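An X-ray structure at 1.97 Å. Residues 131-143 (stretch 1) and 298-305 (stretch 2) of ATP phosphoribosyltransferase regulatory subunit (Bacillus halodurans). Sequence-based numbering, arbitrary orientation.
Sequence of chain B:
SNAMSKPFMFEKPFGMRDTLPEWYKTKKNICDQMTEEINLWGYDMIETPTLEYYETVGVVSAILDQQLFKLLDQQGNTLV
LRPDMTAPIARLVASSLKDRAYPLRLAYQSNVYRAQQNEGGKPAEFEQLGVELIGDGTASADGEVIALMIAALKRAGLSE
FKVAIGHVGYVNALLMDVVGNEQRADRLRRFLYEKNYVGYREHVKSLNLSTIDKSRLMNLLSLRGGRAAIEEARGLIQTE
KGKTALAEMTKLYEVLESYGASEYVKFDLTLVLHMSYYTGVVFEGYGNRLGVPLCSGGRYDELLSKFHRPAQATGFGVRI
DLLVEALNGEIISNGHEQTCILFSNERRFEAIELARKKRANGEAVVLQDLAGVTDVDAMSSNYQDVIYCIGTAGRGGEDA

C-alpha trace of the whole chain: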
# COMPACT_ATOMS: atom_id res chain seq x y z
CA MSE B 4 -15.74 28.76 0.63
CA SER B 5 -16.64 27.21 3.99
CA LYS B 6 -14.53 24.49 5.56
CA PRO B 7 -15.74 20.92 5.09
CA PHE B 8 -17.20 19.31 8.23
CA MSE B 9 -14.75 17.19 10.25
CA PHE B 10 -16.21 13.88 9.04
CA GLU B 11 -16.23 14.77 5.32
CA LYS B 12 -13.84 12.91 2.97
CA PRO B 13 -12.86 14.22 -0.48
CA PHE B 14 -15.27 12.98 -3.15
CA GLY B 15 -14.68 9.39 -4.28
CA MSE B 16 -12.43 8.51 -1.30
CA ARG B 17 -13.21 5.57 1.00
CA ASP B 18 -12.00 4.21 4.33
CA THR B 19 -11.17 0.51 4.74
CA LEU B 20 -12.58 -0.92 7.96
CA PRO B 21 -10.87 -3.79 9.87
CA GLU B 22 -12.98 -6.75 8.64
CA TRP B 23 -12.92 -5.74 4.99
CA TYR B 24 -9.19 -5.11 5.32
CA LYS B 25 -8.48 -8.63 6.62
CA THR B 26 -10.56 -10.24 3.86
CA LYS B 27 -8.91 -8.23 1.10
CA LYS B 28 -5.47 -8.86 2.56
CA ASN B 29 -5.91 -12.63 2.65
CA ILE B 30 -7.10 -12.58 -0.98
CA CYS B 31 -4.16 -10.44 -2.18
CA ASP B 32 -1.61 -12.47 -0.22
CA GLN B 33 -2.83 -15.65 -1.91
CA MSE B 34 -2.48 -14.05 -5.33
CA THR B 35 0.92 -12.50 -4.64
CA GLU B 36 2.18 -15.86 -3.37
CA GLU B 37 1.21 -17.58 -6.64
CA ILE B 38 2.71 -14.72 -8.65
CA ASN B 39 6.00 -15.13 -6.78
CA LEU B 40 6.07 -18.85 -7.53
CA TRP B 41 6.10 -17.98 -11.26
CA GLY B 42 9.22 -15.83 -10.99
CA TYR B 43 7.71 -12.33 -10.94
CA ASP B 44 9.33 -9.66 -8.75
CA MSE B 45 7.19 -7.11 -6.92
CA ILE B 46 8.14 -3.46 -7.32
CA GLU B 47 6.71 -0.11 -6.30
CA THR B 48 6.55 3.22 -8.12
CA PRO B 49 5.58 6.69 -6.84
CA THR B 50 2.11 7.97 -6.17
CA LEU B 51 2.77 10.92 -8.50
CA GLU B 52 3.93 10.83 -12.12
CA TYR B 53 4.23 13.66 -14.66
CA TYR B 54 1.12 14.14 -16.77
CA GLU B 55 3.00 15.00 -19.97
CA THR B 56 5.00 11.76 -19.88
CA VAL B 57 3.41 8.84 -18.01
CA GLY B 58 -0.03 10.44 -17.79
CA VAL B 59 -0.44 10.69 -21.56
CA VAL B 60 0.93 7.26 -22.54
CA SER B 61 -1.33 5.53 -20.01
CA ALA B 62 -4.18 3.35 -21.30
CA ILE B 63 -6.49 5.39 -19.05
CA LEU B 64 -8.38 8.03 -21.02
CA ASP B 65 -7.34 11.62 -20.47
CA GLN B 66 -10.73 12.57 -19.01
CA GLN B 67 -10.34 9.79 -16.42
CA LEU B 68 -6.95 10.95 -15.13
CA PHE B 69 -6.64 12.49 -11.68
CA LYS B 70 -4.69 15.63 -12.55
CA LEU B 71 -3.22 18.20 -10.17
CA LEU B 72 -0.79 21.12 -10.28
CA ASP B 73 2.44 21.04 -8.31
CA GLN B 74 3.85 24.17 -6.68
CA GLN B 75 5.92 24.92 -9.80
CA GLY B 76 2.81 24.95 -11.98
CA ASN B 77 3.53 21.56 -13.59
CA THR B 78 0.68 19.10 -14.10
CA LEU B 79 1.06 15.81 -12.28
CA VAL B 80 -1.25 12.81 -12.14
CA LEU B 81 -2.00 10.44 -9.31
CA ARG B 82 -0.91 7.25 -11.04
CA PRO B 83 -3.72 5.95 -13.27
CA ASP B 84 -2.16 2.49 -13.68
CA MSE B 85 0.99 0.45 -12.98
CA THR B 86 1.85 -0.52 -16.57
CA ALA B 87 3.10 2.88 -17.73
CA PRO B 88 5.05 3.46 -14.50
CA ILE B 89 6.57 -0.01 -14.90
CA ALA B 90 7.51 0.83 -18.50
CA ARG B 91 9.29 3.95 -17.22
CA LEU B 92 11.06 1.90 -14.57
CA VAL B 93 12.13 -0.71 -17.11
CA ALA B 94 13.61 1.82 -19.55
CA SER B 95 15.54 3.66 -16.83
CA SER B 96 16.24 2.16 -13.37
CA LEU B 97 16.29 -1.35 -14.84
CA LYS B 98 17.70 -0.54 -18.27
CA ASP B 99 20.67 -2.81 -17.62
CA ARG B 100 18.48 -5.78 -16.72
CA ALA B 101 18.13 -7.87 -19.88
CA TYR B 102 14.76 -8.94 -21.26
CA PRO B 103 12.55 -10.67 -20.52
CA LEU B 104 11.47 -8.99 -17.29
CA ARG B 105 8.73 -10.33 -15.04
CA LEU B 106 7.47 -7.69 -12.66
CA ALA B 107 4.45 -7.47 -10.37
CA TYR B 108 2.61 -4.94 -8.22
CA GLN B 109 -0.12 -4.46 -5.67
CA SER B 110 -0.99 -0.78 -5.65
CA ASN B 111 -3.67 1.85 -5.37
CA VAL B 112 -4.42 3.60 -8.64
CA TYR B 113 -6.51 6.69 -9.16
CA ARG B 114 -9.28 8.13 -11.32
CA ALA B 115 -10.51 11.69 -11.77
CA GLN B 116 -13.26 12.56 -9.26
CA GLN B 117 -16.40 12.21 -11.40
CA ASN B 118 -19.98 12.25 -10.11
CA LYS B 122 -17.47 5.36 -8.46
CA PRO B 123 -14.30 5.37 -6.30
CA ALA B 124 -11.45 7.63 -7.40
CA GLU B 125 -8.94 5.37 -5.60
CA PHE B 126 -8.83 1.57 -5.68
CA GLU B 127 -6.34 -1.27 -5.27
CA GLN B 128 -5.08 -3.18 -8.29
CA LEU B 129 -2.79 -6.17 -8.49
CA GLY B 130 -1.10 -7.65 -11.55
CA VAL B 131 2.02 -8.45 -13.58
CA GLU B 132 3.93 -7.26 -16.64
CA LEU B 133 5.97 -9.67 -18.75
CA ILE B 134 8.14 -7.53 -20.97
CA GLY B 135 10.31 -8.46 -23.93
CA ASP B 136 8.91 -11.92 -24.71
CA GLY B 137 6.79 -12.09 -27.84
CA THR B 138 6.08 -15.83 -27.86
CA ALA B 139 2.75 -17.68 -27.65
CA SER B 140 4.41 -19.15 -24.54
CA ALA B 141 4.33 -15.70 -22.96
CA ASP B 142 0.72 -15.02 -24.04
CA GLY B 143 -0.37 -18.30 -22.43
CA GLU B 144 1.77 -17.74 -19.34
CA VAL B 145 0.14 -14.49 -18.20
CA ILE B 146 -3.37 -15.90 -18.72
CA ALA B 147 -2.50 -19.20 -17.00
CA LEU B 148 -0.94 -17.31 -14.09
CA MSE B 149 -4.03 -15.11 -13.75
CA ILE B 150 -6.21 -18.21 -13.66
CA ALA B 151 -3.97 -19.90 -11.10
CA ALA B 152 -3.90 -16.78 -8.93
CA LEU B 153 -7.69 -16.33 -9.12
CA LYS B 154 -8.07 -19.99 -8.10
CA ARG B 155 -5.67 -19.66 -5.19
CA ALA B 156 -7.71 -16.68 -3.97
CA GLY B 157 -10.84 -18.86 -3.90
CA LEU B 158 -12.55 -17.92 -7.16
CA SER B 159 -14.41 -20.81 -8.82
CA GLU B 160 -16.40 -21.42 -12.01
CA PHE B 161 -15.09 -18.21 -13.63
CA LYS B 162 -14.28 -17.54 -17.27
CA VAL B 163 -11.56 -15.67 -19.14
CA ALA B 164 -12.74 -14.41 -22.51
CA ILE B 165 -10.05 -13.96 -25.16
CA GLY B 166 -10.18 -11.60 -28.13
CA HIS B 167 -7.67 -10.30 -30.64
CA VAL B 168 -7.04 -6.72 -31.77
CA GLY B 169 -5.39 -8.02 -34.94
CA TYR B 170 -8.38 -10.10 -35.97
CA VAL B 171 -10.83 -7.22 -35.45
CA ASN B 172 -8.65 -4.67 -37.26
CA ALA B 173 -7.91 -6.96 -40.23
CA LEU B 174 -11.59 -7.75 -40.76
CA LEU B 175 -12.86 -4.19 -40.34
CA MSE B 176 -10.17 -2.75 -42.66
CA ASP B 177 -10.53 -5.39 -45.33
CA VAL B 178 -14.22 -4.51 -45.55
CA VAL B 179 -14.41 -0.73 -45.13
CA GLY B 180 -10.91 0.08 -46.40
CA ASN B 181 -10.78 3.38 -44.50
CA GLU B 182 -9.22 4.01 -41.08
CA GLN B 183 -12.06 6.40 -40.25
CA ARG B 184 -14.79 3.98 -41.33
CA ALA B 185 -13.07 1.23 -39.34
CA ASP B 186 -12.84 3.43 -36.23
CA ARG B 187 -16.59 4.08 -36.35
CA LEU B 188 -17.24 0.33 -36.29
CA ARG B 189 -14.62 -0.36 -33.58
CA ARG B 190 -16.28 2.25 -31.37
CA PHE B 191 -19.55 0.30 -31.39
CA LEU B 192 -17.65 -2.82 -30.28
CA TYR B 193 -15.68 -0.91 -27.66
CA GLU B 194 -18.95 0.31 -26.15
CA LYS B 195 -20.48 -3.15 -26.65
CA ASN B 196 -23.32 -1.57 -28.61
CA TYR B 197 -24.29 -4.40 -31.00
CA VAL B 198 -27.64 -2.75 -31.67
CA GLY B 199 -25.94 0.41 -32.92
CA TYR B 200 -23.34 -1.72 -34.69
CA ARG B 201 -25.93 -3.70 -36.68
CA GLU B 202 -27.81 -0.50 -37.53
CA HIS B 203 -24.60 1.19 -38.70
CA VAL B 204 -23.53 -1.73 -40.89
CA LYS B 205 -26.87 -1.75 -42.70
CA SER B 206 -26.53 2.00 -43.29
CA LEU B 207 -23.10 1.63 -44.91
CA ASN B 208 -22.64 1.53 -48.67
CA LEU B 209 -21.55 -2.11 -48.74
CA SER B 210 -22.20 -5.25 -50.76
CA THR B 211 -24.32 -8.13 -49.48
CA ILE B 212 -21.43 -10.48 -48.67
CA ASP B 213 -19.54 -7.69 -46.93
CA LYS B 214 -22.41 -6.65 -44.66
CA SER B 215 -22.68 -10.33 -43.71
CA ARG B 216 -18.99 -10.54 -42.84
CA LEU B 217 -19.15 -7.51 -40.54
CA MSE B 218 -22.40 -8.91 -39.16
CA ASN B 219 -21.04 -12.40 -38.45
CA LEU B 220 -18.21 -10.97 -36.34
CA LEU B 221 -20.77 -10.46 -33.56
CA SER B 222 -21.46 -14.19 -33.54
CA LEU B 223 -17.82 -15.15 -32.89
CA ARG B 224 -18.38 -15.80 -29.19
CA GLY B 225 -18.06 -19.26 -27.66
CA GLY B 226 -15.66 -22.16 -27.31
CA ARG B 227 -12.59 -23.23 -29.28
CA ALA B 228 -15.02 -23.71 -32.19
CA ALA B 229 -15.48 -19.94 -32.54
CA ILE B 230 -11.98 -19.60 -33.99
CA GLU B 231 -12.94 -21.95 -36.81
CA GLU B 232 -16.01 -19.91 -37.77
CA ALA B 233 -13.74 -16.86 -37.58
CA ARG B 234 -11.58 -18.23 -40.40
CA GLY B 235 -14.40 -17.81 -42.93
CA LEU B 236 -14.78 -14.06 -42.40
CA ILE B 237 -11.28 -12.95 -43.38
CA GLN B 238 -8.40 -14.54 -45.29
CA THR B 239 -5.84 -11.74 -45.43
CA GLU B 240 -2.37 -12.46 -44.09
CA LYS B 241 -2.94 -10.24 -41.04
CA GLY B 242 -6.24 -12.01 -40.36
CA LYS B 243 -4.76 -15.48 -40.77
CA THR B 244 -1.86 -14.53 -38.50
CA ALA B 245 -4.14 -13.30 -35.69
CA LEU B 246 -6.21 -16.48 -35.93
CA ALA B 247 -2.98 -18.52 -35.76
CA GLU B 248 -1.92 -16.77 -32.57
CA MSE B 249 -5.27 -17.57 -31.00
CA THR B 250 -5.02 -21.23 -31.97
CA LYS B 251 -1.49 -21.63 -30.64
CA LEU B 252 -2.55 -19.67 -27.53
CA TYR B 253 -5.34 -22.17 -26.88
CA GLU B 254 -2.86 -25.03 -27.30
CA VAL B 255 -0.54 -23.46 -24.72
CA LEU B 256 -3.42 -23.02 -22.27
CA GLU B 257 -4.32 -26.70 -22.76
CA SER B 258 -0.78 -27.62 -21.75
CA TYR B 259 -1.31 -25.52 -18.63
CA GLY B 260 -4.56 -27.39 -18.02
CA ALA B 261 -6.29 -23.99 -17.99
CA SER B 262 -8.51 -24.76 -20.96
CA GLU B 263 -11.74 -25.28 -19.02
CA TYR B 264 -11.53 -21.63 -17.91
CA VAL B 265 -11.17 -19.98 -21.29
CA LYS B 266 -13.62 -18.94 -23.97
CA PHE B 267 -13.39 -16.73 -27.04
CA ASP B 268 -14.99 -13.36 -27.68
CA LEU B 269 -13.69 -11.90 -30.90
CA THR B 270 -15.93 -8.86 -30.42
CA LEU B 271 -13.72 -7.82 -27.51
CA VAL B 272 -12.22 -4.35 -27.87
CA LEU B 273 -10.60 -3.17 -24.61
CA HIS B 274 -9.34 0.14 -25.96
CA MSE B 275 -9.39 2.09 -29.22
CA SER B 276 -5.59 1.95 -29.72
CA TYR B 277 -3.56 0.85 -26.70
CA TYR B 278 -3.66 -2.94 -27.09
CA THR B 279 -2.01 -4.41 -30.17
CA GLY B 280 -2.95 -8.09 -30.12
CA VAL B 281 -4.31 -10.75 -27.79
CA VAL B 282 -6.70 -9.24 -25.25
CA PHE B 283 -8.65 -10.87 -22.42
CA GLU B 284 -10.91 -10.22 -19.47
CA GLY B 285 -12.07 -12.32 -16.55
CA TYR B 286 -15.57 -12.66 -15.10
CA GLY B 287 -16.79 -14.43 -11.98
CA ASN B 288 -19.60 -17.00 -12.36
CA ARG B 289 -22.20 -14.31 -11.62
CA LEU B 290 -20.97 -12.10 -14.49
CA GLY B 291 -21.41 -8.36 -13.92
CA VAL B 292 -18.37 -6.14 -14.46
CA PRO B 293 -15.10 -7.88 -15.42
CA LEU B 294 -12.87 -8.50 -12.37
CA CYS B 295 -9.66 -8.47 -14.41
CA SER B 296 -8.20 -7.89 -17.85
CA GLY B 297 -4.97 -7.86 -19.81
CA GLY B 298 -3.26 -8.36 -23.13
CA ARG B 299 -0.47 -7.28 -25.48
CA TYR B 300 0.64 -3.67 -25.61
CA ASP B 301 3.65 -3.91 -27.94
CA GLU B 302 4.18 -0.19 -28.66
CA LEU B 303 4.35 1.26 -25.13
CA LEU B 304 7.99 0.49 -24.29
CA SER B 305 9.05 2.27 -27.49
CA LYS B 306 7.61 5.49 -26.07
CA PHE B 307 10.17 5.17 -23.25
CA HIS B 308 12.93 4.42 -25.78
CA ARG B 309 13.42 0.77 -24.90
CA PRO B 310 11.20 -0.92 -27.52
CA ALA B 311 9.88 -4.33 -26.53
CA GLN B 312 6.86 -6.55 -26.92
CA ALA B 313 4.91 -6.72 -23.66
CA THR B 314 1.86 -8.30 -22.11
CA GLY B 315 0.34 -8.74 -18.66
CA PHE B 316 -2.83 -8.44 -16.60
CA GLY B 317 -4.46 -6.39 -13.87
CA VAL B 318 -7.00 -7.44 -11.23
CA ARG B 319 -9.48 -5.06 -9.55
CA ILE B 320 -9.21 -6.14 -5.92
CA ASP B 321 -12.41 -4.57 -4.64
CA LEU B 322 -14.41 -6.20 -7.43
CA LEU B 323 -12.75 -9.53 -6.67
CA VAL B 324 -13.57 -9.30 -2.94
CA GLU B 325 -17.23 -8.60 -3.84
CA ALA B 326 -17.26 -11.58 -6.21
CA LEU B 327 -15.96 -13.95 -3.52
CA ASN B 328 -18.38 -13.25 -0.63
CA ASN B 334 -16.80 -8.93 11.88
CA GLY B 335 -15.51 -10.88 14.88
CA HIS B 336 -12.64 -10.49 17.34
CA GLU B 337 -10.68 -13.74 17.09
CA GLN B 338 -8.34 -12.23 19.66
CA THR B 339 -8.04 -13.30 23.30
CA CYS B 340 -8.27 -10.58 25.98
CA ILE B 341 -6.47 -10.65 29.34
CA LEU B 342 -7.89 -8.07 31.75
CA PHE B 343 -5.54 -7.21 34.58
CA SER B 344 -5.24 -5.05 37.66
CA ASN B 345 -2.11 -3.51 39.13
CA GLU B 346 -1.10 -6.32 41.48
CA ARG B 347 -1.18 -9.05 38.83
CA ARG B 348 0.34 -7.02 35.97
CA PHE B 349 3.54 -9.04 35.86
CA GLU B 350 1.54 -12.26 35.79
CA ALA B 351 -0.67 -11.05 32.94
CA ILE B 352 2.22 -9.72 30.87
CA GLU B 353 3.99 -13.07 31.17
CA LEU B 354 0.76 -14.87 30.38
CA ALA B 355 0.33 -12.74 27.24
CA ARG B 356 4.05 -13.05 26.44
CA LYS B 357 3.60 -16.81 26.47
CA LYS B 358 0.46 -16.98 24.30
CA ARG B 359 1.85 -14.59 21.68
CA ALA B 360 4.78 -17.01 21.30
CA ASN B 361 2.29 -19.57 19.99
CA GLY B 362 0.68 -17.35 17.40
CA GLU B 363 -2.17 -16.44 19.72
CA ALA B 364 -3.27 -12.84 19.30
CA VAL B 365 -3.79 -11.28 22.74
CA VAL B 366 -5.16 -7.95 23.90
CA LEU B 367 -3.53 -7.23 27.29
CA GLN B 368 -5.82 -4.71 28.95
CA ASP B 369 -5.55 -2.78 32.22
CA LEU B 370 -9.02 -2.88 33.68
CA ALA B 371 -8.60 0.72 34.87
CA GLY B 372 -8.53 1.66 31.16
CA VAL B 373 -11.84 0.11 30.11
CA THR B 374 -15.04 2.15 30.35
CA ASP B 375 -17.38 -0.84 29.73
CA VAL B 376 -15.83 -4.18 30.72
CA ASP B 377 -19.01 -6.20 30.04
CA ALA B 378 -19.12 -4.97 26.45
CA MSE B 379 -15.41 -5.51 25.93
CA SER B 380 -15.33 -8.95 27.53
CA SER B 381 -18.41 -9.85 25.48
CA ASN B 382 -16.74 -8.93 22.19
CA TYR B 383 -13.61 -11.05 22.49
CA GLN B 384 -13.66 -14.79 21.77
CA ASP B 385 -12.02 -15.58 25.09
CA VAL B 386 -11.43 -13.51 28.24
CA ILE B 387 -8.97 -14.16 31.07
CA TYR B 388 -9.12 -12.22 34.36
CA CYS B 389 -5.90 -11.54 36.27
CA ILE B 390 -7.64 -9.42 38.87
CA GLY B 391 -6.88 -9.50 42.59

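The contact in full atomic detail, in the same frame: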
# COMPACT_ATOMS: atom_id res chain seq x y z
N VAL B 131 0.67 -8.15 -13.11
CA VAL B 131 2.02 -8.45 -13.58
C VAL B 131 2.24 -7.86 -14.96
O VAL B 131 1.28 -7.64 -15.72
CB VAL B 131 2.26 -9.97 -13.71
CG1 VAL B 131 1.96 -10.69 -12.40
CG2 VAL B 131 1.41 -10.57 -14.84
N GLU B 132 3.51 -7.61 -15.29
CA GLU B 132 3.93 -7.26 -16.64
C GLU B 132 5.03 -8.24 -17.02
O GLU B 132 5.94 -8.50 -16.22
CB GLU B 132 4.49 -5.84 -16.70
CG GLU B 132 3.62 -4.79 -16.01
CD GLU B 132 2.27 -4.62 -16.69
OE1 GLU B 132 2.09 -5.09 -17.83
OE2 GLU B 132 1.38 -4.00 -16.07
N LEU B 133 4.94 -8.80 -18.22
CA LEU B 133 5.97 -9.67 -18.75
C LEU B 133 6.47 -9.00 -20.02
O LEU B 133 5.77 -8.93 -21.02
CB LEU B 133 5.42 -11.07 -19.02
CG LEU B 133 6.17 -11.97 -20.02
CD1 LEU B 133 7.64 -12.11 -19.67
CD2 LEU B 133 5.51 -13.35 -20.08
N ILE B 134 7.68 -8.46 -19.96
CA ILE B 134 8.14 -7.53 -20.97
C ILE B 134 9.31 -8.08 -21.76
O ILE B 134 10.28 -8.56 -21.18
CB ILE B 134 8.56 -6.19 -20.35
CG1 ILE B 134 7.39 -5.56 -19.59
CG2 ILE B 134 9.07 -5.23 -21.43
CD1 ILE B 134 7.84 -4.58 -18.53
N GLY B 135 9.21 -8.03 -23.08
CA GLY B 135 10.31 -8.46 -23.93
C GLY B 135 10.24 -9.90 -24.40
O GLY B 135 11.22 -10.43 -24.90
N ASP B 136 9.08 -10.54 -24.25
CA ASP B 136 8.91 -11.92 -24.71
C ASP B 136 7.66 -11.97 -25.58
O ASP B 136 6.54 -11.84 -25.10
CB ASP B 136 8.83 -12.89 -23.53
CG ASP B 136 8.67 -14.35 -23.95
OD1 ASP B 136 8.33 -14.63 -25.12
OD2 ASP B 136 8.89 -15.23 -23.10
N GLY B 137 7.88 -12.14 -26.88
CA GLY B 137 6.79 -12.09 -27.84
C GLY B 137 6.17 -13.43 -28.21
O GLY B 137 5.36 -13.49 -29.14
N THR B 138 6.53 -14.49 -27.50
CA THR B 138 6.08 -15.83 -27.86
C THR B 138 4.63 -16.13 -27.44
O THR B 138 4.08 -15.49 -26.54
CB THR B 138 6.98 -16.93 -27.26
OG1 THR B 138 6.95 -16.84 -25.83
CG2 THR B 138 8.43 -16.77 -27.75
N ALA B 139 4.02 -17.12 -28.10
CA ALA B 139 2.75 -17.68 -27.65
C ALA B 139 2.91 -18.24 -26.24
O ALA B 139 1.95 -18.30 -25.48
CB ALA B 139 2.28 -18.77 -28.62
N SER B 140 4.12 -18.66 -25.89
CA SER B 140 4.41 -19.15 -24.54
C SER B 140 4.10 -18.07 -23.52
O SER B 140 3.50 -18.33 -22.47
CB SER B 140 5.88 -19.59 -24.42
OG SER B 140 6.14 -20.71 -25.24
N ALA B 141 4.50 -16.85 -23.84
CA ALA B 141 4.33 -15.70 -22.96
C ALA B 141 2.85 -15.30 -22.87
O ALA B 141 2.36 -15.00 -21.77
CB ALA B 141 5.17 -14.54 -23.44
N ASP B 142 2.17 -15.26 -24.01
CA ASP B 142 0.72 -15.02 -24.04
C ASP B 142 -0.02 -15.99 -23.11
O ASP B 142 -0.82 -15.58 -22.28
CB ASP B 142 0.17 -15.21 -25.46
CG ASP B 142 0.51 -14.05 -26.39
OD1 ASP B 142 0.96 -12.99 -25.92
OD2 ASP B 142 0.30 -14.21 -27.61
N GLY B 143 0.26 -17.28 -23.25
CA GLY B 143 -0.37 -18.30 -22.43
C GLY B 143 0.02 -18.21 -20.97
O GLY B 143 -0.81 -18.43 -20.08
N GLY B 298 -3.55 -8.13 -21.74
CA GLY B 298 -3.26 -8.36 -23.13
C GLY B 298 -1.99 -7.67 -23.59
O GLY B 298 -1.33 -6.98 -22.80
N ARG B 299 -1.68 -7.84 -24.86
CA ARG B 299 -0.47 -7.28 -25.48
C ARG B 299 -0.54 -5.79 -25.71
O ARG B 299 -1.52 -5.29 -26.24
CB ARG B 299 -0.20 -7.95 -26.82
CG ARG B 299 0.22 -9.37 -26.71
CD ARG B 299 1.65 -9.52 -27.15
NE ARG B 299 2.20 -10.74 -26.58
CZ ARG B 299 3.37 -10.82 -25.98
NH1 ARG B 299 4.14 -9.74 -25.87
NH2 ARG B 299 3.78 -11.99 -25.49
N TYR B 300 0.53 -5.10 -25.35
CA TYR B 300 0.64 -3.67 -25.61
C TYR B 300 2.04 -3.36 -26.17
O TYR B 300 2.86 -2.73 -25.51
CB TYR B 300 0.32 -2.88 -24.32
CG TYR B 300 1.14 -3.29 -23.11
CD1 TYR B 300 2.27 -2.56 -22.75
CD2 TYR B 300 0.79 -4.39 -22.32
CE1 TYR B 300 3.04 -2.91 -21.66
CE2 TYR B 300 1.57 -4.75 -21.21
CZ TYR B 300 2.70 -3.99 -20.89
OH TYR B 300 3.51 -4.29 -19.81
N ASP B 301 2.29 -3.81 -27.40
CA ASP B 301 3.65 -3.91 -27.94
C ASP B 301 4.32 -2.59 -28.35
O ASP B 301 5.48 -2.60 -28.75
CB ASP B 301 3.69 -4.86 -29.15
CG ASP B 301 3.60 -6.33 -28.75
OD1 ASP B 301 3.63 -6.65 -27.54
OD2 ASP B 301 3.49 -7.17 -29.67
N GLU B 302 3.60 -1.47 -28.25
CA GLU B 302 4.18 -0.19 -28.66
C GLU B 302 4.47 0.76 -27.48
O GLU B 302 5.03 1.84 -27.66
CB GLU B 302 3.27 0.50 -29.69
CG GLU B 302 3.11 -0.30 -30.97
CD GLU B 302 4.46 -0.67 -31.59
OE1 GLU B 302 5.41 0.13 -31.49
OE2 GLU B 302 4.56 -1.78 -32.16
N LEU B 303 4.12 0.37 -26.27
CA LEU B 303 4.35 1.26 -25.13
C LEU B 303 5.83 1.46 -24.81
O LEU B 303 6.28 2.60 -24.67
CB LEU B 303 3.61 0.78 -23.88
CG LEU B 303 3.73 1.68 -22.64
CD1 LEU B 303 3.09 3.05 -22.88
CD2 LEU B 303 3.08 1.00 -21.45
N LEU B 304 6.59 0.37 -24.70
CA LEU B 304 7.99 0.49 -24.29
C LEU B 304 8.80 1.37 -25.23
O LEU B 304 9.78 2.00 -24.81
CB LEU B 304 8.65 -0.88 -24.10
CG LEU B 304 8.55 -1.50 -22.69
CD1 LEU B 304 9.31 -0.67 -21.66
CD2 LEU B 304 7.10 -1.66 -22.26
N SER B 305 8.39 1.41 -26.50
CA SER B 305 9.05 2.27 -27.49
C SER B 305 8.94 3.73 -27.11
O SER B 305 9.85 4.51 -27.37
CB SER B 305 8.45 2.06 -28.88
OG SER B 305 8.76 0.78 -29.38
O HOH W 1 6.29 -9.64 -23.53

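The two stretches lie far apart in sequence, no touching pair being closer than 157 residues, and together they bury 345 Å². Side chains of stretch 2 make most of the connection, reaching a strand, a loop and the first turn of a helix in stretch 1.

G298 makes no contact, although its CA lies 7.8 Å from the CA of D142. Its phi/psi of 146/-180 would jam a CB against the preceding carbonyl oxygen, so the backbone alone calls for glycine.

R299 is the centre of the contact, with 100 Å² covered by stretch 1. Its CA-to-CB bond points sideways, but the long side chain, with chi1 at m and chi3 at t, brings the guanidinium close to stretch 1. R299 NE donates to D142 OD1 at 2.7 Å with an N-H...O angle of 150°, forming a salt bridge; R299 NH2 adds a weak bond to the same D142 OD1 at 3.0 Å and 130°. With a better angle, 149°, R299 NH2 also donates to D136 O at 2.8 Å. A second, weak bond to that carbonyl runs from R299 NH1 to D136 O at 3.3 Å and 129°. Both acceptors lie near the guanidinium plane, where its N-H bonds point, while G137 O lies over one face. Arginine suits the site because one planar group can serve a carboxylate and a carbonyl together. A141 CB also packs at the guanidinium edge, 3.6 Å from R299 NH2. Water 1 extends the link, accepting from R299 NH1 at 3.2 Å and from D136 N at 3.0 Å, and donating to L133 O at 2.7 Å.

The receiving loop is itself braced: D136 OD1 accepts from T138 N at 3.0 Å and T138 OG1 at 2.7 Å, and T138 OG1 caps the helix by accepting from A141 N at 3.2 Å.

Y300 begins a type I turn ending at L303. With chi1 at p, its ring carries the hydroxyl to the strand, where Y300 OH donates to E132 OE1 at 2.6 Å. The buried carboxylate thus gains a partner, and E132 OE2 is satisfied elsewhere in the structure.

D301 touches nothing in stretch 1, but D301 OD1 forms a salt bridge with R299 NH1 at 3.5 Å, supporting the guanidinium from its own stretch.

The CA-to-CB bond of L304 points toward stretch 1, and the residue closes the contact with an apolar pair, L304 CG to I134 CG2 at 4.0 Å. Both residues are buried, as suits their branched aliphatic side chains.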